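Local coordinates for ABC transporter substrate binding protein (Ribose) (Agrobacterium vitis S4, PDB 4WT7) that probably serves as the periplasmic solute-binding component of a sugar ABC transporter, and holds D-allitol in the cleft between its two lobes, at residues 34-40 and 89-95; 227-231 and 255-259; 246-252 and 267-273. All coordinates share one frame; numbering follows the deposited sequence.

Contact 1: 34-40 and 89-95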
loop_
_atom_site.group_PDB
_atom_site.type_symbol
_atom_site.label_atom_id
_atom_site.label_comp_id
_atom_site.label_asym_id
_atom_site.label_seq_id
_atom_site.Cartn_x
_atom_site.Cartn_y
_atom_site.Cartn_z
ATOM N N ARG A 34 15.315 22.792 -0.837
ATOM C CA ARG A 34 15.319 21.786 0.225
ATOM C C ARG A 34 13.955 21.103 0.220
ATOM O O ARG A 34 12.910 21.777 0.290
ATOM C CB ARG A 34 15.593 22.454 1.579
ATOM C CG ARG A 34 17.062 22.818 1.799
ATOM C CD ARG A 34 17.285 23.992 2.759
ATOM N NE ARG A 34 16.545 23.866 4.027
ATOM C CZ ARG A 34 15.427 24.533 4.338
ATOM N NH1 ARG A 34 14.847 24.335 5.509
ATOM N NH2 ARG A 34 14.885 25.409 3.511
ATOM N N ILE A 35 13.955 19.770 0.134
ATOM C CA ILE A 35 12.711 19.004 0.105
ATOM C C ILE A 35 12.582 18.086 1.327
ATOM O O ILE A 35 13.432 17.208 1.534
ATOM C CB ILE A 35 12.612 18.130 -1.193
ATOM C CG1 ILE A 35 12.822 18.983 -2.445
ATOM C CG2 ILE A 35 11.274 17.400 -1.242
ATOM C CD1 ILE A 35 12.079 20.299 -2.456
ATOM N N GLY A 36 11.546 18.312 2.136
ATOM C CA GLY A 36 11.248 17.481 3.289
ATOM C C GLY A 36 10.656 16.170 2.792
ATOM O O GLY A 36 9.705 16.185 2.017
ATOM N N ILE A 37 11.204 15.036 3.227
ATOM C CA ILE A 37 10.631 13.748 2.830
ATOM C C ILE A 37 10.294 12.943 4.057
ATOM O O ILE A 37 11.190 12.492 4.747
ATOM C CB ILE A 37 11.634 12.937 1.979
ATOM C CG1 ILE A 37 11.958 13.676 0.685
ATOM C CG2 ILE A 37 11.085 11.528 1.633
ATOM C CD1 ILE A 37 13.133 13.102 0.006
ATOM N N SER A 38 9.008 12.765 4.323
ATOM C CA SER A 38 8.519 12.126 5.556
ATOM C C SER A 38 7.728 10.865 5.245
ATOM O O SER A 38 6.769 10.916 4.485
ATOM C CB SER A 38 7.607 13.091 6.336
ATOM O OG SER A 38 6.980 12.473 7.464
ATOM N N THR A 39 8.130 9.729 5.838
ATOM C CA THR A 39 7.412 8.468 5.641
ATOM C C THR A 39 6.904 7.940 6.983
ATOM O O THR A 39 7.564 8.123 7.998
ATOM C CB THR A 39 8.301 7.407 4.960
ATOM O OG1 THR A 39 7.534 6.235 4.697
ATOM C CG2 THR A 39 9.481 7.018 5.792
ATOM N N ALA A 40 5.730 7.300 6.990
ATOM C CA ALA A 40 5.243 6.656 8.204
ATOM C C ALA A 40 6.234 5.552 8.661
ATOM O O ALA A 40 6.426 5.346 9.852
ATOM C CB ALA A 40 3.871 6.070 7.987
ATOM N N PRO A 89 11.155 24.148 4.471
ATOM C CA PRO A 89 11.670 23.658 3.202
ATOM C C PRO A 89 10.808 24.157 2.069
ATOM O O PRO A 89 9.736 24.688 2.327
ATOM C CB PRO A 89 11.499 22.152 3.329
ATOM C CG PRO A 89 10.244 22.018 4.212
ATOM C CD PRO A 89 10.441 23.101 5.219
ATOM N N ASP A 90 11.263 23.945 0.836
ATOM C CA ASP A 90 10.514 24.359 -0.342
ATOM C C ASP A 90 9.288 23.502 -0.637
ATOM O O ASP A 90 8.366 23.939 -1.331
ATOM C CB ASP A 90 11.467 24.444 -1.509
ATOM C CG ASP A 90 12.554 25.458 -1.251
ATOM O OD1 ASP A 90 12.220 26.667 -1.217
ATOM O OD2 ASP A 90 13.712 25.052 -1.025
ATOM N N ALA A 91 9.266 22.279 -0.097
ATOM C CA ALA A 91 8.085 21.436 -0.165
ATOM C C ALA A 91 8.230 20.301 0.867
ATOM O O ALA A 91 9.344 20.027 1.360
ATOM C CB ALA A 91 7.901 20.877 -1.582
ATOM N N ILE A 92 7.109 19.678 1.232
ATOM C CA ILE A 92 7.151 18.460 2.025
ATOM C C ILE A 92 6.391 17.355 1.292
ATOM O O ILE A 92 5.304 17.606 0.759
ATOM C CB ILE A 92 6.505 18.698 3.393
ATOM C CG1 ILE A 92 7.350 19.677 4.199
ATOM C CG2 ILE A 92 6.311 17.396 4.143
ATOM C CD1 ILE A 92 6.712 20.144 5.514
ATOM N N VAL A 93 6.946 16.137 1.245
ATOM C CA VAL A 93 6.210 15.010 0.666
ATOM C C VAL A 93 5.983 13.998 1.769
ATOM O O VAL A 93 6.932 13.573 2.439
ATOM C CB VAL A 93 6.963 14.267 -0.507
ATOM C CG1 VAL A 93 5.991 13.351 -1.242
ATOM C CG2 VAL A 93 7.573 15.232 -1.470
ATOM N N GLN A 94 4.735 13.610 1.959
ATOM C CA GLN A 94 4.389 12.649 2.999
ATOM C C GLN A 94 3.973 11.332 2.391
ATOM O O GLN A 94 3.075 11.260 1.550
ATOM C CB GLN A 94 3.270 13.199 3.895
ATOM C CG GLN A 94 2.682 12.190 4.865
ATOM C CD GLN A 94 3.727 11.683 5.825
ATOM O OE1 GLN A 94 4.611 12.438 6.260
ATOM N NE2 GLN A 94 3.635 10.413 6.181
ATOM N N LEU A 95 4.634 10.286 2.843
ATOM C CA LEU A 95 4.405 8.942 2.335
ATOM C C LEU A 95 3.643 8.090 3.374
ATOM O O LEU A 95 4.161 7.777 4.449
ATOM C CB LEU A 95 5.749 8.282 1.971
ATOM C CG LEU A 95 5.735 6.781 1.689
ATOM C CD1 LEU A 95 4.888 6.462 0.476
ATOM C CD2 LEU A 95 7.143 6.270 1.496
HETATM O O HOH W 1 15.196 26.415 0.617
#
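Gly36 N donates to Ala91 O and Gly36 O accepts from Val93 N, both at 2.9 Å. Ser38 repeats the pattern, N to Val93 O and O from Leu95 N, and Ala40 N reaches Leu95 O. These alternating bonds join parallel strands 34-39 and 91-95, whose axes lie 4.6 Å and 13° apart.

At the opening end Asp90 N meets Arg34 O, while Arg34 N reaches Asp90 OD2 at 2.8 Å on the anti lone pair, away from the other carboxylate oxygen. A water lies in plane at the edge of the Arg34 guanidinium and joins NH2 to the same OD2. Arg34 NH1 bonds Gln87 O.

Ser38 OG donates to Gln94 OE1 at 2.7 Å, in the amide's plane and on a lone pair; the bend of the Gln94 chain (chi2 61°) brings the amide round to it. Gln80 also bonds OG, and Gln94 NE2 goes to Leu96 O.

Apolar contact is looser: Ile35 CG2 meets Val93 CG2 at 4.3 Å. Thr39 OG1, bonded to Gly41 O, lies 3.2 Å from Leu95 CD2, the two side chains pointing the same way.

In this parallel sheet of one lobe, part of the type I periplasmic binding protein fold, helix 45-60 covers Ile37, Thr39, Val93 and Leu95, helix 74-87 covers Ser38 and Gln94 on the other face, and strand 64-69 pairs with 34-39 along its other edge.

Contact 2: 227-231 and 255-259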
loop_
_atom_site.group_PDB
_atom_site.type_symbol
_atom_site.label_atom_id
_atom_site.label_comp_id
_atom_site.label_asym_id
_atom_site.label_seq_id
_atom_site.Cartn_x
_atom_site.Cartn_y
_atom_site.Cartn_z
ATOM N N ASP A 227 0.396 -7.015 0.882
ATOM C CA ASP A 227 0.751 -8.426 0.719
ATOM C C ASP A 227 1.627 -9.068 1.811
ATOM O O ASP A 227 1.841 -10.268 1.789
ATOM C CB ASP A 227 1.257 -8.689 -0.706
ATOM C CG ASP A 227 2.658 -8.132 -0.984
ATOM O OD1 ASP A 227 3.255 -7.481 -0.094
ATOM O OD2 ASP A 227 3.140 -8.376 -2.125
ATOM N N ILE A 228 2.080 -8.285 2.790
ATOM C CA ILE A 228 2.847 -8.851 3.884
ATOM C C ILE A 228 1.980 -9.682 4.841
ATOM O O ILE A 228 2.410 -10.778 5.252
ATOM C CB ILE A 228 3.679 -7.750 4.589
ATOM C CG1 ILE A 228 4.582 -7.057 3.549
ATOM C CG2 ILE A 228 4.523 -8.318 5.694
ATOM C CD1 ILE A 228 5.397 -8.031 2.647
ATOM N N PRO A 229 0.758 -9.216 5.172
ATOM C CA PRO A 229 -0.141 -10.130 5.910
ATOM C C PRO A 229 -0.477 -11.356 5.045
ATOM O O PRO A 229 -0.576 -12.506 5.546
ATOM C CB PRO A 229 -1.391 -9.296 6.145
ATOM C CG PRO A 229 -0.910 -7.860 6.048
ATOM C CD PRO A 229 0.231 -7.844 5.088
ATOM N N GLN A 230 -0.625 -11.120 3.741
ATOM C CA GLN A 230 -0.836 -12.219 2.810
ATOM C C GLN A 230 0.247 -13.277 2.999
ATOM O O GLN A 230 -0.050 -14.461 3.044
ATOM C CB GLN A 230 -0.891 -11.737 1.359
ATOM C CG GLN A 230 -1.229 -12.818 0.332
ATOM C CD GLN A 230 -1.102 -12.306 -1.113
ATOM O OE1 GLN A 230 -0.643 -11.180 -1.362
ATOM N NE2 GLN A 230 -1.505 -13.138 -2.065
ATOM N N LEU A 231 1.497 -12.839 3.100
ATOM C CA LEU A 231 2.637 -13.744 3.284
ATOM C C LEU A 231 2.477 -14.586 4.564
ATOM O O LEU A 231 2.600 -15.799 4.528
ATOM C CB LEU A 231 3.930 -12.932 3.365
ATOM C CG LEU A 231 5.275 -13.647 3.560
ATOM C CD1 LEU A 231 5.424 -14.784 2.557
ATOM C CD2 LEU A 231 6.434 -12.614 3.425
ATOM N N GLU A 255 9.109 -11.402 -2.367
ATOM C CA GLU A 255 8.926 -12.620 -1.595
ATOM C C GLU A 255 7.514 -13.212 -1.769
ATOM O O GLU A 255 7.339 -14.418 -1.679
ATOM C CB GLU A 255 9.278 -12.374 -0.128
ATOM C CG GLU A 255 8.446 -11.250 0.557
ATOM C CD GLU A 255 9.072 -9.808 0.498
ATOM O OE1 GLU A 255 9.650 -9.372 -0.551
ATOM O OE2 GLU A 255 8.951 -9.108 1.543
ATOM N N VAL A 256 6.508 -12.383 -2.061
ATOM C CA VAL A 256 5.135 -12.888 -2.231
ATOM C C VAL A 256 4.816 -13.274 -3.666
ATOM O O VAL A 256 4.146 -14.280 -3.905
ATOM C CB VAL A 256 4.070 -11.857 -1.750
ATOM C CG1 VAL A 256 2.664 -12.383 -1.965
ATOM C CG2 VAL A 256 4.296 -11.556 -0.297
ATOM N N LEU A 257 5.312 -12.488 -4.617
ATOM C CA LEU A 257 5.222 -12.835 -6.038
ATOM C C LEU A 257 5.767 -14.228 -6.311
ATOM O O LEU A 257 5.188 -14.980 -7.091
ATOM C CB LEU A 257 5.996 -11.832 -6.877
ATOM C CG LEU A 257 5.313 -10.477 -7.029
ATOM C CD1 LEU A 257 5.970 -9.642 -8.078
ATOM C CD2 LEU A 257 3.828 -10.648 -7.333
ATOM N N GLN A 258 6.872 -14.561 -5.660
ATOM C CA GLN A 258 7.475 -15.872 -5.848
ATOM C C GLN A 258 6.636 -16.975 -5.211
ATOM O O GLN A 258 6.694 -18.105 -5.644
ATOM C CB GLN A 258 8.932 -15.893 -5.391
ATOM C CG GLN A 258 9.166 -15.796 -3.894
ATOM C CD GLN A 258 10.637 -15.450 -3.577
ATOM O OE1 GLN A 258 11.242 -14.644 -4.288
ATOM N NE2 GLN A 258 11.219 -16.082 -2.534
ATOM N N LEU A 259 5.793 -16.631 -4.238
ATOM C CA LEU A 259 4.787 -17.578 -3.758
ATOM C C LEU A 259 3.671 -17.783 -4.797
ATOM O O LEU A 259 3.256 -18.918 -5.085
ATOM C CB LEU A 259 4.188 -17.143 -2.407
ATOM C CG LEU A 259 5.072 -17.156 -1.154
ATOM C CD1 LEU A 259 4.238 -16.843 0.057
ATOM C CD2 LEU A 259 5.779 -18.487 -0.929
#
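Two flat groups, the Asp227 carboxylate and the Gln230 amide, are each overlain by a different methyl of Val256. CG2 of Val256 stands almost directly above the carboxylate, 3.9 Å from Asp227 CG, and CG1 of Val256 lies over the amide, 3.6 Å from Gln230 OE1. With its CG1 anti to the backbone N (chi1 179°), the valine spreads one branch towards each group. The polar ends find their partners elsewhere: Asp227 OD1 bonds Ser253 OG, and Gln230 NE2 bonds Ala269 O. Asp227 OD2 lies so near Asp270 OD2 that a proton is probably shared or held by one of the two.

Leu231 supplies the apolar part. Its CB rests 3.9 Å from Val256 CG2, while its two methyls part: CD2 touches the aliphatic CG of Glu255 at 3.8 Å, and CD1 meets Leu259 CD1 at 3.4 Å, tighter than usual for two carbons. Leu231 crosses both Glu255 and Leu259 at about a right angle. No hydrogen bond links the segments.

The short axes stand 10.0 Å apart and cross at 56°, with Val256 directed at the other helix. The Ile228 side chain is about 6 Å from the D-allitol. This is helix-helix packing on one face of the mixed sheet, in a lobe built of alternating strands and helices.

Contact 3: 246-252 and 267-273. With X9X (D-allitol), chain C.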
loop_
_atom_site.group_PDB
_atom_site.type_symbol
_atom_site.label_atom_id
_atom_site.label_comp_id
_atom_site.label_asym_id
_atom_site.label_seq_id
_atom_site.Cartn_x
_atom_site.Cartn_y
_atom_site.Cartn_z
ATOM N N LYS A 246 -7.338 -20.045 -0.697
ATOM C CA LYS A 246 -6.548 -19.156 -1.576
ATOM C C LYS A 246 -6.312 -17.788 -0.943
ATOM O O LYS A 246 -7.200 -17.232 -0.296
ATOM C CB LYS A 246 -7.265 -18.944 -2.917
ATOM C CG LYS A 246 -7.372 -20.218 -3.783
ATOM C CD LYS A 246 -8.360 -20.036 -4.952
ATOM C CE LYS A 246 -8.353 -21.235 -5.885
ATOM N NZ LYS A 246 -8.586 -22.466 -5.122
ATOM N N THR A 247 -5.131 -17.214 -1.156
ATOM C CA THR A 247 -4.853 -15.893 -0.582
ATOM C C THR A 247 -4.684 -14.799 -1.638
ATOM O O THR A 247 -4.335 -15.069 -2.789
ATOM C CB THR A 247 -3.648 -15.919 0.408
ATOM O OG1 THR A 247 -2.398 -15.930 -0.309
ATOM C CG2 THR A 247 -3.740 -17.169 1.296
ATOM N N TYR A 248 -4.916 -13.554 -1.203
ATOM C CA TYR A 248 -5.008 -12.420 -2.118
ATOM C C TYR A 248 -4.402 -11.177 -1.485
ATOM O O TYR A 248 -4.564 -10.960 -0.301
ATOM C CB TYR A 248 -6.484 -12.159 -2.458
ATOM C CG TYR A 248 -7.097 -13.301 -3.211
ATOM C CD1 TYR A 248 -6.992 -13.386 -4.600
ATOM C CD2 TYR A 248 -7.735 -14.323 -2.541
ATOM C CE1 TYR A 248 -7.526 -14.433 -5.291
ATOM C CE2 TYR A 248 -8.250 -15.424 -3.235
ATOM C CZ TYR A 248 -8.143 -15.469 -4.606
ATOM O OH TYR A 248 -8.676 -16.542 -5.284
ATOM N N GLY A 249 -3.704 -10.368 -2.286
ATOM C CA GLY A 249 -3.128 -9.136 -1.781
ATOM C C GLY A 249 -2.588 -8.159 -2.822
ATOM O O GLY A 249 -2.779 -8.312 -4.040
ATOM N N VAL A 250 -1.894 -7.145 -2.313
ATOM C CA VAL A 250 -1.409 -6.063 -3.134
ATOM C C VAL A 250 -0.003 -5.651 -2.717
ATOM O O VAL A 250 0.359 -5.779 -1.542
ATOM C CB VAL A 250 -2.360 -4.837 -2.961
ATOM C CG1 VAL A 250 -1.918 -3.679 -3.808
ATOM C CG2 VAL A 250 -3.783 -5.230 -3.255
ATOM N N ASP A 251 0.753 -5.160 -3.707
ATOM C CA ASP A 251 2.087 -4.540 -3.602
ATOM C C ASP A 251 3.090 -5.211 -4.572
ATOM O O ASP A 251 3.956 -4.541 -5.141
ATOM C CB ASP A 251 2.669 -4.564 -2.184
ATOM C CG ASP A 251 2.050 -3.530 -1.273
ATOM O OD1 ASP A 251 1.107 -2.856 -1.717
ATOM O OD2 ASP A 251 2.494 -3.442 -0.091
ATOM N N GLY A 252 2.956 -6.532 -4.749
ATOM C CA GLY A 252 3.966 -7.302 -5.457
ATOM C C GLY A 252 5.345 -7.241 -4.811
ATOM O O GLY A 252 6.351 -7.001 -5.481
ATOM N N ALA A 267 -1.065 -18.964 -2.392
ATOM C CA ALA A 267 -1.055 -17.569 -2.811
ATOM C C ALA A 267 -1.537 -17.474 -4.256
ATOM O O ALA A 267 -0.876 -17.975 -5.203
ATOM C CB ALA A 267 0.329 -16.989 -2.651
ATOM N N ALA A 268 -2.682 -16.821 -4.435
ATOM C CA ALA A 268 -3.402 -16.911 -5.704
ATOM C C ALA A 268 -3.250 -15.681 -6.608
ATOM O O ALA A 268 -3.221 -15.790 -7.821
ATOM C CB ALA A 268 -4.888 -17.189 -5.432
ATOM N N ALA A 269 -3.173 -14.508 -6.001
ATOM C CA ALA A 269 -3.098 -13.248 -6.734
ATOM C C ALA A 269 -2.516 -12.136 -5.853
ATOM O O ALA A 269 -2.755 -12.084 -4.642
ATOM C CB ALA A 269 -4.440 -12.847 -7.250
ATOM N N ASP A 270 -1.721 -11.259 -6.480
ATOM C CA ASP A 270 -1.087 -10.134 -5.772
ATOM C C ASP A 270 -1.003 -9.055 -6.811
ATOM O O ASP A 270 -0.383 -9.259 -7.863
ATOM C CB ASP A 270 0.315 -10.525 -5.321
ATOM C CG ASP A 270 1.010 -9.463 -4.501
ATOM O OD1 ASP A 270 0.464 -8.327 -4.338
ATOM O OD2 ASP A 270 2.120 -9.781 -3.988
ATOM N N VAL A 271 -1.676 -7.943 -6.590
ATOM C CA VAL A 271 -1.570 -6.835 -7.549
ATOM C C VAL A 271 -0.273 -6.054 -7.301
ATOM O O VAL A 271 -0.095 -5.382 -6.273
ATOM C CB VAL A 271 -2.794 -5.886 -7.491
ATOM C CG1 VAL A 271 -2.649 -4.811 -8.560
ATOM C CG2 VAL A 271 -4.122 -6.676 -7.688
ATOM N N ALA A 272 0.636 -6.136 -8.255
ATOM C CA ALA A 272 1.915 -5.479 -8.093
ATOM C C ALA A 272 1.747 -3.982 -8.290
ATOM O O ALA A 272 1.079 -3.521 -9.247
ATOM C CB ALA A 272 2.923 -6.024 -9.049
ATOM N N GLN A 273 2.356 -3.255 -7.374
ATOM C CA GLN A 273 2.540 -1.819 -7.500
ATOM C C GLN A 273 3.955 -1.491 -7.899
ATOM O O GLN A 273 4.815 -2.385 -7.999
ATOM C CB GLN A 273 2.257 -1.165 -6.160
ATOM C CG GLN A 273 0.831 -1.291 -5.741
ATOM C CD GLN A 273 0.445 -0.251 -4.675
ATOM O OE1 GLN A 273 0.084 0.872 -5.003
ATOM N NE2 GLN A 273 0.561 -0.624 -3.410
HETATM O OAA X9X C . -0.506 1.078 5.004
HETATM C CAG X9X C . -0.055 -0.212 4.793
HETATM C CAI X9X C . 0.310 -0.621 3.404
HETATM O OAC X9X C . -0.823 -0.765 2.582
HETATM C CAK X9X C . 1.373 0.273 2.835
HETATM O OAE X9X C . 2.388 0.276 3.763
HETATM C CAL X9X C . 1.970 -0.303 1.549
HETATM O OAF X9X C . 2.461 -1.583 1.750
HETATM C CAJ X9X C . 1.114 -0.232 0.301
HETATM O OAD X9X C . 0.178 -1.249 0.201
HETATM C CAH X9X C . 0.459 1.106 0.029
HETATM O OAB X9X C . 0.235 1.404 -1.333
HETATM O O HOH W 2 6.273 -4.469 -7.316
#
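Strands 246-249 and 267-272 are parallel, 17° apart with axes 4.5 Å from each other, and a beta bulge between Thr247 and Tyr248 shifts the register by one. At the bulge Thr247 O accepts from Ala268 N and, weakly, from Ala269 N. Beyond it Gly249 N and O bond Ala269 O and Val271 N, and Asp251 N continues to Val271 O at 2.7 Å.

The polar side chains gather where the strands end. Asp251 and Gln273 lie side by side, their carboxylate and amide planes 33° apart, and Gln273 NE2 donates to Asp251 OD1 at 2.9 Å. The carboxylate oxygen lies in the plane of that amide, but the amide nitrogen comes to it from above the carboxylate plane. NE2 also gives a nearly straight bond of 2.9 Å to OAB of D-allitol, so it serves protein and ligand together. Gln273 OE1 bonds Ser132 OG, which helps to fix the amide's orientation. Asp251 takes two ligand hydroxyls, OAD on OD1 at 2.7 Å and OAF on OD2 at 2.6 Å.

Asp270 OD1 accepts from Gly252 N at 3.1 Å, again from above the carboxylate plane; its CG, anti to the backbone N (chi1 -176°), carries it across to the turn after Asp251. On the other face the Tyr248 ring contacts the methyls of Ala268 and Ala269, with CD1 3.7 Å from Ala269 CB, and its OH bonds Asp148. Val250 and Val271 beside it pack on helix 134-148.

Helix 254-260 connects the two strands in a beta-alpha-beta crossover, and the C-terminal ends of the strands supply one wall of the sugar-alcohol pocket.

How the contacts relate
Contacts 1 and 3 are buried parallel strand pairs in different sheets, their centres about 29 Å apart on opposite sides of the chain's centre. Contact 3 brings carboxylate and amide directly to the ligand, whereas the nearest side chain of contact 1, Leu95, stays about 7 Å from it. Contact 2 is only partly buried, and its interactions across the segments are van der Waals contacts rather than backbone bonds. It shares elements with contact 3: their segments alternate along the chain, their centres lie about 7 Å apart, and Asp227 and Gln230 touch strand 267-272. Between contacts 1 and 2 the nearest atoms are about 14 Å apart.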